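Local coordinates for protein putative pyridoxal phosphate-dependent transferase (Clostridium difficile, PDB 4DQ6) that binds pyridoxal-5'-phosphate and probably works as a transferase of the class I and II aminotransferase family, at residues I303-K308 and C374-L379; N160-V165 and L194-K199; N73-N78 and A283-G288; K27-N32 and K351-Q356. All blocks are in the same frame, centred on the assembly; numbering follows the deposited sequence. Where two conformers were deposited one is given.

In the fold
Contacts 2 and 3 are mostly buried, while contacts 1 and 4 are partly buried and lie about 20 Å apart, centre to centre. Contact 1 pairs helix 289-313 with helix 376-390, the helix that Leu354 of contact 4 also touches, so both lie in the same part of the fold. Contact 2 belongs to the large mixed sheet, on the opposite side of the chain's centre from contact 1; contact 3 joins helix 275-287 to helix 70-84, which packs on that sheet's outer strand 93-96. Chemistry varies with place: a guanidinium stack in contact 1, a methyl on an imidazole in contact 2, water bridges between helices in contact 3, and in contact 4 a tyrosine-to-carbonyl bond.

Contact 1 (I303-K308 and C374-L379); sequences IDFAIK and CPRSML
The Phe305 ring carries the guanidinium of Arg376 on one face and meets Leu379 at its edge. The two planes are nearly parallel, 12° apart, with their centres 4.6 Å from each other, so this is an offset cation-pi stack. The part of Arg376 that lies most squarely over the ring is its last methylene: CD sits 3.9 Å from the Phe305 ring centroid, making a CH-pi contact. The charged group is displaced back toward the root of the phenylalanine, and Phe305 CB lies over the middle of the guanidinium, 3.6 Å from Arg376 CZ. Close to the ring plane, Leu379 CD2 comes within 4.1 Å of Phe305 CD2. Leu379 CD2 also lies 4.4 Å from CB of Ala306, the residue after Phe305.

Arg376 reaches this position by folding its chain twice, at chi2 (60°) and again at chi3 (62°), which turns the flat end over the ring instead of letting it extend. Two of its nitrogens bond the preceding turn of helix 289-313: NE to Asn302 OD1 and NH2 to Ser301 OG. Those bonds fix the rotation of the group, while the aromatic ring supports its face. The positive charge would also be expected to polarise the ring's pi electrons.

Arg376 opens helix 376-390 right after Pro375 at the N-cap, and Phe305 lies about two-thirds of the way along helix 289-313. Both belong to the smaller, C-terminal part expected of a fold-type I PLP protein. One turn beyond Leu379, Leu383 touches both Phe305 and Ala306, extending the apolar seam between the two helices.

Contact 2 (N160-V165 and L194-K199); sequences NKIKDV and LKHNVK
A methyl group of Ile162 stands almost exactly on the axis of the His196 imidazole: CG2 is 3.4 Å from the ring centroid and only 4° off the ring normal. All five ring atoms are therefore nearly equidistant from that carbon, the nearest being His196 ND1 at 3.5 Å from Ile162 CG2. This is a CH-pi contact of unusually central placement.

The other branch of Ile162, with CG1 anti to the backbone N (chi1 -152°), runs along His196 through CG1 before its end, CD1, comes within 3.9 Å of Val198 CG2. Val165 CG1 meets Val198 CG1, again at 3.9 Å. A type II turn from Ile162 to Val165, closed by Val165 N to Ile162 O, sets both residues against 194-199. Across from it, helix 183-195 ends in a Schellman motif with Asn197, at positive phi, as its C-prime residue. That ending turns the chain into strand 199-203, completing a beta-alpha-beta crossover from strand 165-171. One water bridges the backbones, 2.7 Å from Val165 O and 3.2 Å from His196 O, although further acceptors compete for its protons.

With no direct hydrogen bond between the segments, contact is mainly apolar, helped by the water. The imidazole plays both parts: its face receives a methyl, while NE2 is hydrogen-bonded to Glu159, which should limit rotation of the ring and keep that face turned to Ile162.

Contact 3 (N73-N78 and A283-G288); sequences NESIVN and ASYNNG
Ser75 and Ile76 face Tyr285 in a helix-helix packing of this fold-type I PLP protein, where helices 70-84 and 275-287 cross; the axes of their short segments approach to 8.8 Å and are inclined at 46°. Helix 70-84 packs on strand 93-96, an outer strand of the mixed sheet, whose Leu93 touches Ile76, and helix 275-287 lies against helix 70-84.

The apolar part is the meeting of Ile76 with the tyrosine ring. Ile76 CG1 comes obliquely to 3.9 Å from Tyr285 CE2, touching the CD2-CE2 side of the ring. Van der Waals contact continues at the root of the side chain, where Tyr285 CB rests against Ser75 O at 3.8 Å. Ser75 OG lies near the ring plane, at the edge; it turns back to bond Tyr72 O within its own helix. The ring also meets Trp79, and its hydroxyl is hydrogen-bonded to that of Tyr249, so the ring and hydroxyl both have partners beyond the two segments.

Between the segments the polar links run through water; just outside, Arg82 NH2 of helix 70-84 bonds Tyr285 O. Asn286, at the exposed side, has CG anti to its carbonyl carbon (chi1 -73°), which swings the amide across to Ser75, OD1 lying 3.4 Å from Ser75 CB. One water donates to both Ser75 O and Asn286 OD1. A second accepts from Asn78 ND2 and donates to the same oxygen. Asn286 OD1 is thus gripped by two bridging waters, each 2.8 Å from it.

Contact 4 (K27-N32 and K351-Q356); sequences KKYGTN and KVALNQ
Tyr29 is the centre of this contact, spanning from the end of helix 25-29 to Ala353 and Leu354, where the chain passes from one small sheet into another. Residues 352-353 pair in parallel with strand 35-36, whereas 355-356 form an edge of a four-stranded antiparallel sheet, so the tyrosine touches the junction between the two.

The ring is sandwiched. Ala353 CB approaches one face in a CH-pi contact, 4.0 Å from the Tyr29 centroid and 19° off the normal, displaced toward CE2, which it meets at 3.8 Å. Lys28 CG, the last atom modelled in that side chain, lies over the opposite face, toward its rim. Trp38 adds an edge-to-face ring contact, and Glu343 and Val347 of helix 339-350 also touch the tyrosine.

Ala353 is held in its strand by backbone hydrogen bonds with Leu35 and Met37, which probably help to set its methyl against the ring. Leu354 contributes its backbone instead: its CB points away from Tyr29, and the side chain packs on Leu346, Ile370 and Ile386, while its carbonyl faces the phenol. This joins the N-terminal part of the chain to a strand junction more than 300 residues later. Tyr29 OH donates to Leu354 O at 2.7 Å; the oxygen lies near the ring plane, but the hydroxyl stands above the carbonyl plane, 58° out of it, with a C=O...OH angle of 122°.

Contact 1 (I303-K308 and C374-L379)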
loop_
_atom_site.group_PDB
_atom_site.type_symbol
_atom_site.label_atom_id
_atom_site.label_comp_id
_atom_site.label_asym_id
_atom_site.label_seq_id
_atom_site.Cartn_x
_atom_site.Cartn_y
_atom_site.Cartn_z
ATOM N N ILE A 303 -6.083 -26.903 -18.508
ATOM C CA ILE A 303 -7.505 -27.063 -18.198
ATOM C C ILE A 303 -8.077 -28.297 -18.896
ATOM O O ILE A 303 -8.701 -29.145 -18.268
ATOM C CB ILE A 303 -8.249 -25.782 -18.547
ATOM C CG1 ILE A 303 -7.966 -24.708 -17.517
ATOM C CG2 ILE A 303 -9.735 -26.088 -18.645
ATOM C CD1 ILE A 303 -8.324 -23.294 -17.952
ATOM N N ASP A 304 -7.779 -28.422 -20.171
ATOM C CA ASP A 304 -8.228 -29.575 -20.953
ATOM C C ASP A 304 -7.643 -30.897 -20.390
ATOM O O ASP A 304 -8.354 -31.873 -20.232
ATOM C CB ASP A 304 -7.874 -29.350 -22.419
ATOM C CG ASP A 304 -8.738 -28.339 -23.100
ATOM O OD1 ASP A 304 -9.836 -28.002 -22.575
ATOM O OD2 ASP A 304 -8.308 -27.877 -24.158
ATOM N N PHE A 305 -6.370 -30.867 -20.000
ATOM C CA PHE A 305 -5.711 -32.033 -19.393
ATOM C C PHE A 305 -6.391 -32.424 -18.086
ATOM O O PHE A 305 -6.696 -33.605 -17.857
ATOM C CB PHE A 305 -4.214 -31.770 -19.195
ATOM C CG PHE A 305 -3.559 -32.760 -18.294
ATOM C CD1 PHE A 305 -3.124 -33.970 -18.810
ATOM C CD2 PHE A 305 -3.440 -32.533 -16.924
ATOM C CE1 PHE A 305 -2.530 -34.912 -17.986
ATOM C CE2 PHE A 305 -2.844 -33.467 -16.101
ATOM C CZ PHE A 305 -2.419 -34.667 -16.631
ATOM N N ALA A 306 -6.686 -31.427 -17.241
ATOM C CA ALA A 306 -7.290 -31.692 -15.950
ATOM C C ALA A 306 -8.678 -32.251 -16.065
ATOM O O ALA A 306 -9.044 -33.142 -15.339
ATOM C CB ALA A 306 -7.284 -30.443 -15.080
ATOM N N ILE A 307 -9.466 -31.696 -16.962
ATOM C CA ILE A 307 -10.829 -32.168 -17.142
ATOM C C ILE A 307 -10.833 -33.577 -17.701
ATOM O O ILE A 307 -11.571 -34.414 -17.230
ATOM C CB ILE A 307 -11.628 -31.194 -18.022
ATOM C CG1 ILE A 307 -11.860 -29.915 -17.262
ATOM C CG2 ILE A 307 -12.962 -31.783 -18.453
ATOM C CD1 ILE A 307 -12.396 -28.797 -18.107
ATOM N N LYS A 308 -9.963 -33.863 -18.669
ATOM C CA LYS A 308 -9.836 -35.232 -19.196
ATOM C C LYS A 308 -9.407 -36.208 -18.081
ATOM O O LYS A 308 -10.004 -37.283 -17.909
ATOM C CB LYS A 308 -8.864 -35.231 -20.364
ATOM C CG LYS A 308 -8.588 -36.598 -20.996
ATOM C CD LYS A 308 -7.648 -36.493 -22.191
ATOM C CE LYS A 308 -6.866 -37.787 -22.388
ATOM N NZ LYS A 308 -7.796 -38.875 -22.799
ATOM N N CYS A 374 0.101 -23.385 -13.040
ATOM C CA CYS A 374 1.307 -24.027 -12.516
ATOM C C CYS A 374 1.843 -24.970 -13.611
ATOM O O CYS A 374 1.100 -25.317 -14.525
ATOM C CB CYS A 374 1.043 -24.803 -11.247
ATOM S SG CYS A 374 -0.132 -26.157 -11.421
ATOM N N PRO A 375 3.083 -25.414 -13.510
ATOM C CA PRO A 375 3.569 -26.360 -14.516
ATOM C C PRO A 375 2.701 -27.607 -14.627
ATOM O O PRO A 375 2.176 -28.097 -13.624
ATOM C CB PRO A 375 4.993 -26.688 -14.035
ATOM C CG PRO A 375 5.420 -25.454 -13.320
ATOM C CD PRO A 375 4.181 -24.963 -12.626
ATOM N N ARG A 376 2.621 -28.183 -15.843
ATOM C CA ARG A 376 1.935 -29.419 -16.054
ATOM C C ARG A 376 2.303 -30.495 -15.058
ATOM O O ARG A 376 1.438 -31.219 -14.564
ATOM C CB ARG A 376 2.143 -29.921 -17.504
ATOM C CG ARG A 376 1.410 -31.221 -17.817
ATOM C CD ARG A 376 -0.103 -31.169 -17.667
ATOM N NE ARG A 376 -0.619 -30.206 -18.605
ATOM C CZ ARG A 376 -0.911 -30.440 -19.872
ATOM N NH1 ARG A 376 -0.726 -31.646 -20.414
ATOM N NH2 ARG A 376 -1.280 -29.437 -20.647
ATOM N N SER A 377 3.613 -30.650 -14.793
ATOM C CA SER A 377 4.102 -31.653 -13.860
ATOM C C SER A 377 3.446 -31.507 -12.467
ATOM O O SER A 377 3.136 -32.501 -11.833
ATOM C CB SER A 377 5.645 -31.613 -13.801
ATOM O OG SER A 377 6.204 -32.226 -14.927
ATOM N N MET A 378 3.333 -30.262 -11.988
ATOM C CA MET A 378 2.767 -29.987 -10.670
ATOM C C MET A 378 1.252 -30.243 -10.668
ATOM O O MET A 378 0.699 -30.797 -9.739
ATOM C CB MET A 378 3.027 -28.531 -10.294
ATOM C CG MET A 378 2.370 -28.091 -9.017
ATOM S SD MET A 378 3.037 -26.503 -8.471
ATOM C CE MET A 378 1.804 -26.080 -7.214
ATOM N N LEU A 379 0.609 -29.871 -11.755
ATOM C CA LEU A 379 -0.819 -30.145 -11.936
ATOM C C LEU A 379 -1.121 -31.635 -11.926
ATOM O O LEU A 379 -2.010 -32.116 -11.229
ATOM C CB LEU A 379 -1.313 -29.496 -13.227
ATOM C CG LEU A 379 -2.783 -29.769 -13.582
ATOM C CD1 LEU A 379 -3.839 -29.459 -12.469
ATOM C CD2 LEU A 379 -3.171 -29.027 -14.870
#

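Contact 2 (N160-V165 and L194-K199)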
loop_
_atom_site.group_PDB
_atom_site.type_symbol
_atom_site.label_atom_id
_atom_site.label_comp_id
_atom_site.label_asym_id
_atom_site.label_seq_id
_atom_site.Cartn_x
_atom_site.Cartn_y
_atom_site.Cartn_z
ATOM N N ASN A 160 -36.227 -9.404 -6.954
ATOM C CA ASN A 160 -36.997 -9.652 -5.733
ATOM C C ASN A 160 -36.334 -9.051 -4.482
ATOM O O ASN A 160 -36.984 -8.737 -3.500
ATOM C CB ASN A 160 -37.157 -11.152 -5.517
ATOM C CG ASN A 160 -38.421 -11.710 -6.161
ATOM O OD1 ASN A 160 -39.044 -11.025 -6.972
ATOM N ND2 ASN A 160 -38.739 -12.978 -5.898
ATOM N N LYS A 161 -35.013 -8.919 -4.531
ATOM C CA LYS A 161 -34.220 -8.472 -3.385
ATOM C C LYS A 161 -33.650 -7.058 -3.547
ATOM O O LYS A 161 -32.909 -6.612 -2.669
ATOM C CB LYS A 161 -33.069 -9.458 -3.106
ATOM C CG LYS A 161 -33.460 -10.875 -2.738
ATOM C CD LYS A 161 -32.239 -11.768 -2.527
ATOM C CE LYS A 161 -32.612 -13.197 -2.217
ATOM N NZ LYS A 161 -31.527 -14.175 -2.524
ATOM N N ILE A 162 -34.023 -6.345 -4.617
ATOM C CA ILE A 162 -33.399 -5.060 -5.000
ATOM C C ILE A 162 -33.809 -3.870 -4.132
ATOM O O ILE A 162 -33.054 -2.883 -4.044
ATOM C CB ILE A 162 -33.685 -4.699 -6.483
ATOM C CG1 ILE A 162 -32.569 -3.836 -7.076
ATOM C CG2 ILE A 162 -34.995 -3.951 -6.643
ATOM C CD1 ILE A 162 -31.233 -4.503 -7.228
ATOM N N LYS A 163 -34.981 -3.935 -3.514
ATOM C CA LYS A 163 -35.482 -2.712 -2.850
ATOM C C LYS A 163 -34.480 -2.157 -1.817
ATOM O O LYS A 163 -34.098 -2.841 -0.831
ATOM C CB LYS A 163 -36.861 -2.900 -2.205
ATOM C CG LYS A 163 -37.469 -1.600 -1.613
ATOM C CD LYS A 163 -38.876 -1.742 -1.064
ATOM C CE LYS A 163 -39.230 -0.464 -0.330
ATOM N NZ LYS A 163 -40.654 -0.115 -0.472
ATOM N N ASP A 164 -34.177 -0.872 -2.003
ATOM C CA ASP A 164 -33.239 -0.092 -1.156
ATOM C C ASP A 164 -31.762 -0.513 -1.246
ATOM O O ASP A 164 -30.987 0.009 -0.497
ATOM C CB ASP A 164 -33.665 -0.073 0.316
ATOM C CG ASP A 164 -34.985 0.672 0.545
ATOM O OD1 ASP A 164 -35.276 1.707 -0.146
ATOM O OD2 ASP A 164 -35.722 0.209 1.445
ATOM N N VAL A 165 -31.383 -1.447 -2.132
ATOM C CA VAL A 165 -29.989 -1.735 -2.367
ATOM C C VAL A 165 -29.379 -0.487 -2.972
ATOM O O VAL A 165 -29.951 0.148 -3.882
ATOM C CB VAL A 165 -29.885 -2.935 -3.312
ATOM C CG1 VAL A 165 -28.449 -3.125 -3.822
ATOM C CG2 VAL A 165 -30.293 -4.178 -2.587
ATOM N N LEU A 194 -29.791 0.146 -13.290
ATOM C CA LEU A 194 -30.149 1.512 -13.723
ATOM C C LEU A 194 -31.560 1.831 -13.261
ATOM O O LEU A 194 -31.821 2.942 -12.745
ATOM C CB LEU A 194 -30.138 1.601 -15.243
ATOM C CG LEU A 194 -28.927 2.094 -16.013
ATOM C CD1 LEU A 194 -29.062 1.785 -17.499
ATOM C CD2 LEU A 194 -28.807 3.603 -15.777
ATOM N N LYS A 195 -32.469 0.875 -13.456
ATOM C CA LYS A 195 -33.888 1.101 -13.183
ATOM C C LYS A 195 -34.104 1.449 -11.720
ATOM O O LYS A 195 -34.943 2.295 -11.383
ATOM C CB LYS A 195 -34.705 -0.155 -13.556
ATOM C CG LYS A 195 -36.181 0.036 -13.816
ATOM C CD LYS A 195 -36.693 -1.080 -14.734
ATOM C CE LYS A 195 -37.998 -1.689 -14.269
ATOM N NZ LYS A 195 -39.144 -0.775 -14.597
ATOM N N HIS A 196 -33.357 0.801 -10.840
ATOM C CA HIS A 196 -33.548 0.902 -9.410
ATOM C C HIS A 196 -32.542 1.802 -8.753
ATOM O O HIS A 196 -32.457 1.844 -7.546
ATOM C CB HIS A 196 -33.543 -0.465 -8.749
ATOM C CG HIS A 196 -34.766 -1.301 -9.070
ATOM N ND1 HIS A 196 -35.980 -1.091 -8.482
ATOM C CD2 HIS A 196 -34.940 -2.342 -9.979
ATOM C CE1 HIS A 196 -36.860 -1.990 -8.975
ATOM N NE2 HIS A 196 -36.210 -2.765 -9.882
ATOM N N ASN A 197 -31.821 2.559 -9.559
ATOM C CA ASN A 197 -30.806 3.502 -9.106
ATOM C C ASN A 197 -29.755 2.849 -8.224
ATOM O O ASN A 197 -29.409 3.390 -7.167
ATOM C CB ASN A 197 -31.434 4.691 -8.374
ATOM C CG ASN A 197 -32.405 5.479 -9.251
ATOM O OD1 ASN A 197 -33.623 5.443 -9.038
ATOM N ND2 ASN A 197 -31.866 6.211 -10.235
ATOM N N VAL A 198 -29.241 1.703 -8.685
ATOM C CA VAL A 198 -28.255 0.915 -7.945
ATOM C C VAL A 198 -27.005 1.098 -8.771
ATOM O O VAL A 198 -27.002 0.812 -9.993
ATOM C CB VAL A 198 -28.543 -0.593 -7.878
ATOM C CG1 VAL A 198 -27.435 -1.388 -7.187
ATOM C CG2 VAL A 198 -29.835 -0.882 -7.142
ATOM N N LYS A 199 -25.963 1.618 -8.128
ATOM C CA LYS A 199 -24.682 1.760 -8.760
ATOM C C LYS A 199 -23.957 0.401 -8.782
ATOM O O LYS A 199 -24.049 -0.334 -7.847
ATOM C CB LYS A 199 -23.818 2.782 -8.015
ATOM C CG LYS A 199 -22.563 3.166 -8.793
ATOM C CD LYS A 199 -22.811 4.419 -9.656
ATOM C CE LYS A 199 -21.500 5.103 -10.058
ATOM N NZ LYS A 199 -21.692 6.447 -10.723
HETATM O O HOH W 1 -31.191 2.437 -4.662
#

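Contact 3 (N73-N78 and A283-G288)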
loop_
_atom_site.group_PDB
_atom_site.type_symbol
_atom_site.label_atom_id
_atom_site.label_comp_id
_atom_site.label_asym_id
_atom_site.label_seq_id
_atom_site.Cartn_x
_atom_site.Cartn_y
_atom_site.Cartn_z
ATOM N N ASN A 73 -0.366 5.719 -16.855
ATOM C CA ASN A 73 -1.820 5.637 -17.166
ATOM C C ASN A 73 -2.044 5.504 -18.689
ATOM O O ASN A 73 -2.986 4.865 -19.094
ATOM C CB ASN A 73 -2.609 6.823 -16.603
ATOM C CG ASN A 73 -2.874 6.673 -15.115
ATOM O OD1 ASN A 73 -2.743 5.571 -14.565
ATOM N ND2 ASN A 73 -3.244 7.785 -14.442
ATOM N N GLU A 74 -1.157 6.060 -19.525
ATOM C CA GLU A 74 -1.232 5.833 -20.981
ATOM C C GLU A 74 -1.146 4.326 -21.320
ATOM O O GLU A 74 -1.859 3.863 -22.190
ATOM C CB GLU A 74 -0.141 6.608 -21.734
ATOM C CG GLU A 74 -0.439 8.104 -21.738
ATOM C CD GLU A 74 0.676 9.060 -22.191
ATOM O OE1 GLU A 74 1.879 8.675 -22.351
ATOM O OE2 GLU A 74 0.314 10.272 -22.367
ATOM N N SER A 75 -0.306 3.563 -20.605
ATOM C CA SER A 75 -0.216 2.150 -20.871
ATOM C C SER A 75 -1.523 1.431 -20.568
ATOM O O SER A 75 -1.891 0.469 -21.262
ATOM C CB SER A 75 0.965 1.496 -20.105
ATOM O OG SER A 75 0.735 1.311 -18.727
ATOM N N ILE A 76 -2.179 1.876 -19.485
ATOM C CA ILE A 76 -3.461 1.318 -19.100
ATOM C C ILE A 76 -4.547 1.657 -20.144
ATOM O O ILE A 76 -5.286 0.785 -20.599
ATOM C CB ILE A 76 -3.893 1.801 -17.708
ATOM C CG1 ILE A 76 -2.889 1.282 -16.660
ATOM C CG2 ILE A 76 -5.328 1.368 -17.385
ATOM C CD1 ILE A 76 -3.027 1.921 -15.272
ATOM N N VAL A 77 -4.651 2.913 -20.498
ATOM C CA VAL A 77 -5.641 3.340 -21.487
ATOM C C VAL A 77 -5.454 2.544 -22.772
ATOM O O VAL A 77 -6.389 2.060 -23.362
ATOM C CB VAL A 77 -5.534 4.862 -21.783
ATOM C CG1 VAL A 77 -6.395 5.255 -22.989
ATOM C CG2 VAL A 77 -5.905 5.658 -20.527
ATOM N N ASN A 78 -4.205 2.400 -23.212
ATOM C CA ASN A 78 -3.928 1.667 -24.444
ATOM C C ASN A 78 -4.238 0.209 -24.371
ATOM O O ASN A 78 -4.778 -0.356 -25.299
ATOM C CB ASN A 78 -2.467 1.905 -24.846
ATOM C CG ASN A 78 -2.232 3.351 -25.244
ATOM O OD1 ASN A 78 -3.206 4.090 -25.590
ATOM N ND2 ASN A 78 -0.977 3.802 -25.191
ATOM N N ALA A 283 5.435 -1.855 -17.963
ATOM C CA ALA A 283 6.100 -2.874 -18.770
ATOM C C ALA A 283 5.169 -4.039 -19.154
ATOM O O ALA A 283 5.258 -4.541 -20.256
ATOM C CB ALA A 283 7.327 -3.427 -18.041
ATOM N N SER A 284 4.369 -4.497 -18.187
ATOM C CA SER A 284 3.436 -5.600 -18.432
ATOM C C SER A 284 2.449 -5.229 -19.545
ATOM O O SER A 284 2.233 -6.010 -20.500
ATOM C CB SER A 284 2.707 -6.026 -17.155
ATOM O OG SER A 284 1.727 -5.125 -16.681
ATOM N N TYR A 285 1.881 -4.037 -19.486
ATOM C CA TYR A 285 0.858 -3.697 -20.471
ATOM C C TYR A 285 1.480 -3.343 -21.819
ATOM O O TYR A 285 0.980 -3.762 -22.876
ATOM C CB TYR A 285 -0.041 -2.587 -19.960
ATOM C CG TYR A 285 -1.044 -3.019 -18.900
ATOM C CD1 TYR A 285 -1.676 -4.239 -18.964
ATOM C CD2 TYR A 285 -1.364 -2.172 -17.885
ATOM C CE1 TYR A 285 -2.576 -4.630 -18.023
ATOM C CE2 TYR A 285 -2.328 -2.550 -16.948
ATOM C CZ TYR A 285 -2.959 -3.723 -17.079
ATOM O OH TYR A 285 -3.880 -4.083 -16.112
ATOM N N ASN A 286 2.591 -2.629 -21.787
ATOM C CA ASN A 286 3.242 -2.246 -23.031
ATOM C C ASN A 286 3.945 -3.392 -23.752
ATOM O O ASN A 286 3.923 -3.416 -24.987
ATOM C CB ASN A 286 4.225 -1.094 -22.875
ATOM C CG ASN A 286 3.522 0.258 -22.665
ATOM O OD1 ASN A 286 2.364 0.395 -22.949
ATOM N ND2 ASN A 286 4.270 1.254 -22.237
ATOM N N ASN A 287 4.516 -4.339 -23.009
ATOM C CA ASN A 287 5.394 -5.384 -23.636
ATOM C C ASN A 287 4.964 -6.804 -23.362
ATOM O O ASN A 287 5.507 -7.714 -23.937
ATOM C CB ASN A 287 6.786 -5.210 -23.118
ATOM C CG ASN A 287 7.359 -3.896 -23.510
ATOM O OD1 ASN A 287 7.719 -3.080 -22.640
ATOM N ND2 ASN A 287 7.327 -3.608 -24.776
ATOM N N GLY A 288 4.002 -7.019 -22.482
ATOM C CA GLY A 288 3.652 -8.358 -21.997
ATOM C C GLY A 288 2.653 -9.152 -22.800
ATOM O O GLY A 288 2.353 -10.295 -22.439
HETATM O O HOH W 2 -0.254 -0.668 -23.211
HETATM O O HOH W 3 1.315 2.732 -24.110
#

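Contact 4 (K27-N32 and K351-Q356)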
loop_
_atom_site.group_PDB
_atom_site.type_symbol
_atom_site.label_atom_id
_atom_site.label_comp_id
_atom_site.label_asym_id
_atom_site.label_seq_id
_atom_site.Cartn_x
_atom_site.Cartn_y
_atom_site.Cartn_z
ATOM N N LYS A 27 -1.716 -22.148 9.062
ATOM C CA LYS A 27 -2.825 -21.535 9.778
ATOM C C LYS A 27 -4.144 -21.946 9.174
ATOM O O LYS A 27 -5.137 -22.035 9.882
ATOM C CB LYS A 27 -2.717 -19.999 9.882
ATOM C CG LYS A 27 -2.315 -19.296 8.599
ATOM N N LYS A 28 -4.168 -22.223 7.871
ATOM C CA LYS A 28 -5.429 -22.488 7.199
ATOM C C LYS A 28 -5.792 -23.977 7.210
ATOM O O LYS A 28 -6.948 -24.338 7.427
ATOM C CB LYS A 28 -5.380 -21.960 5.762
ATOM C CG LYS A 28 -6.660 -22.217 4.983
ATOM N N TYR A 29 -4.794 -24.833 7.010
ATOM C CA TYR A 29 -5.000 -26.272 6.816
ATOM C C TYR A 29 -4.472 -27.111 7.983
ATOM O O TYR A 29 -4.719 -28.308 8.012
ATOM C CB TYR A 29 -4.323 -26.722 5.528
ATOM C CG TYR A 29 -4.912 -26.047 4.306
ATOM C CD1 TYR A 29 -6.082 -26.497 3.729
ATOM C CD2 TYR A 29 -4.293 -24.961 3.746
ATOM C CE1 TYR A 29 -6.613 -25.862 2.628
ATOM C CE2 TYR A 29 -4.812 -24.310 2.641
ATOM C CZ TYR A 29 -5.977 -24.773 2.082
ATOM O OH TYR A 29 -6.499 -24.075 1.009
ATOM N N GLY A 30 -3.709 -26.494 8.886
ATOM C CA GLY A 30 -3.173 -27.210 10.037
ATOM C C GLY A 30 -1.754 -27.703 9.839
ATOM O O GLY A 30 -1.120 -28.159 10.809
ATOM N N THR A 31 -1.263 -27.628 8.600
ATOM C CA THR A 31 0.088 -28.035 8.230
ATOM C C THR A 31 0.504 -27.312 6.967
ATOM O O THR A 31 -0.356 -26.889 6.215
ATOM C CB THR A 31 0.202 -29.561 8.017
ATOM O OG1 THR A 31 1.518 -29.877 7.537
ATOM C CG2 THR A 31 -0.812 -30.059 7.046
ATOM N N ASN A 32 1.812 -27.141 6.771
ATOM C CA ASN A 32 2.409 -26.574 5.576
ATOM C C ASN A 32 2.952 -27.648 4.614
ATOM O O ASN A 32 3.412 -27.342 3.517
ATOM C CB ASN A 32 3.564 -25.657 5.981
ATOM C CG ASN A 32 3.459 -24.235 5.437
ATOM O OD1 ASN A 32 2.418 -23.750 4.913
ATOM N ND2 ASN A 32 4.562 -23.505 5.631
ATOM N N LYS A 351 -2.813 -34.829 0.976
ATOM C CA LYS A 351 -1.745 -33.842 1.221
ATOM C C LYS A 351 -1.735 -32.771 0.109
ATOM O O LYS A 351 -0.717 -32.433 -0.476
ATOM C CB LYS A 351 -0.382 -34.491 1.362
ATOM C CG LYS A 351 -0.246 -35.527 2.477
ATOM C CD LYS A 351 1.214 -35.687 2.906
ATOM C CE LYS A 351 2.162 -36.063 1.757
ATOM N NZ LYS A 351 3.635 -36.162 2.094
ATOM N N VAL A 352 -2.907 -32.224 -0.146
ATOM C CA VAL A 352 -3.061 -31.217 -1.195
ATOM C C VAL A 352 -3.959 -30.111 -0.644
ATOM O O VAL A 352 -4.863 -30.397 0.113
ATOM C CB VAL A 352 -3.605 -31.858 -2.519
ATOM C CG1 VAL A 352 -4.974 -32.490 -2.294
ATOM C CG2 VAL A 352 -3.557 -30.870 -3.687
ATOM N N ALA A 353 -3.632 -28.865 -1.005
ATOM C CA ALA A 353 -4.344 -27.682 -0.507
ATOM C C ALA A 353 -5.154 -27.043 -1.614
ATOM O O ALA A 353 -4.625 -26.438 -2.499
ATOM C CB ALA A 353 -3.326 -26.697 0.050
ATOM N N LEU A 354 -6.471 -27.224 -1.554
ATOM C CA LEU A 354 -7.407 -26.587 -2.465
ATOM C C LEU A 354 -8.209 -25.535 -1.683
ATOM O O LEU A 354 -8.219 -25.539 -0.440
ATOM C CB LEU A 354 -8.380 -27.634 -3.016
ATOM C CG LEU A 354 -7.787 -28.944 -3.539
ATOM C CD1 LEU A 354 -8.909 -29.822 -4.090
ATOM C CD2 LEU A 354 -6.711 -28.679 -4.551
ATOM N N ASN A 355 -8.915 -24.666 -2.396
ATOM C CA ASN A 355 -9.804 -23.711 -1.695
ATOM C C ASN A 355 -11.146 -24.364 -1.441
ATOM O O ASN A 355 -11.866 -24.757 -2.399
ATOM C CB ASN A 355 -10.011 -22.440 -2.499
ATOM C CG ASN A 355 -8.837 -21.512 -2.486
ATOM O OD1 ASN A 355 -7.870 -21.700 -3.246
ATOM N ND2 ASN A 355 -8.967 -20.403 -1.756
ATOM N N GLN A 356 -11.537 -24.473 -0.176
ATOM C CA GLN A 356 -12.810 -25.078 0.151
ATOM C C GLN A 356 -13.990 -24.295 -0.467
ATOM O O GLN A 356 -14.092 -23.079 -0.292
ATOM C CB GLN A 356 -13.013 -25.113 1.696
#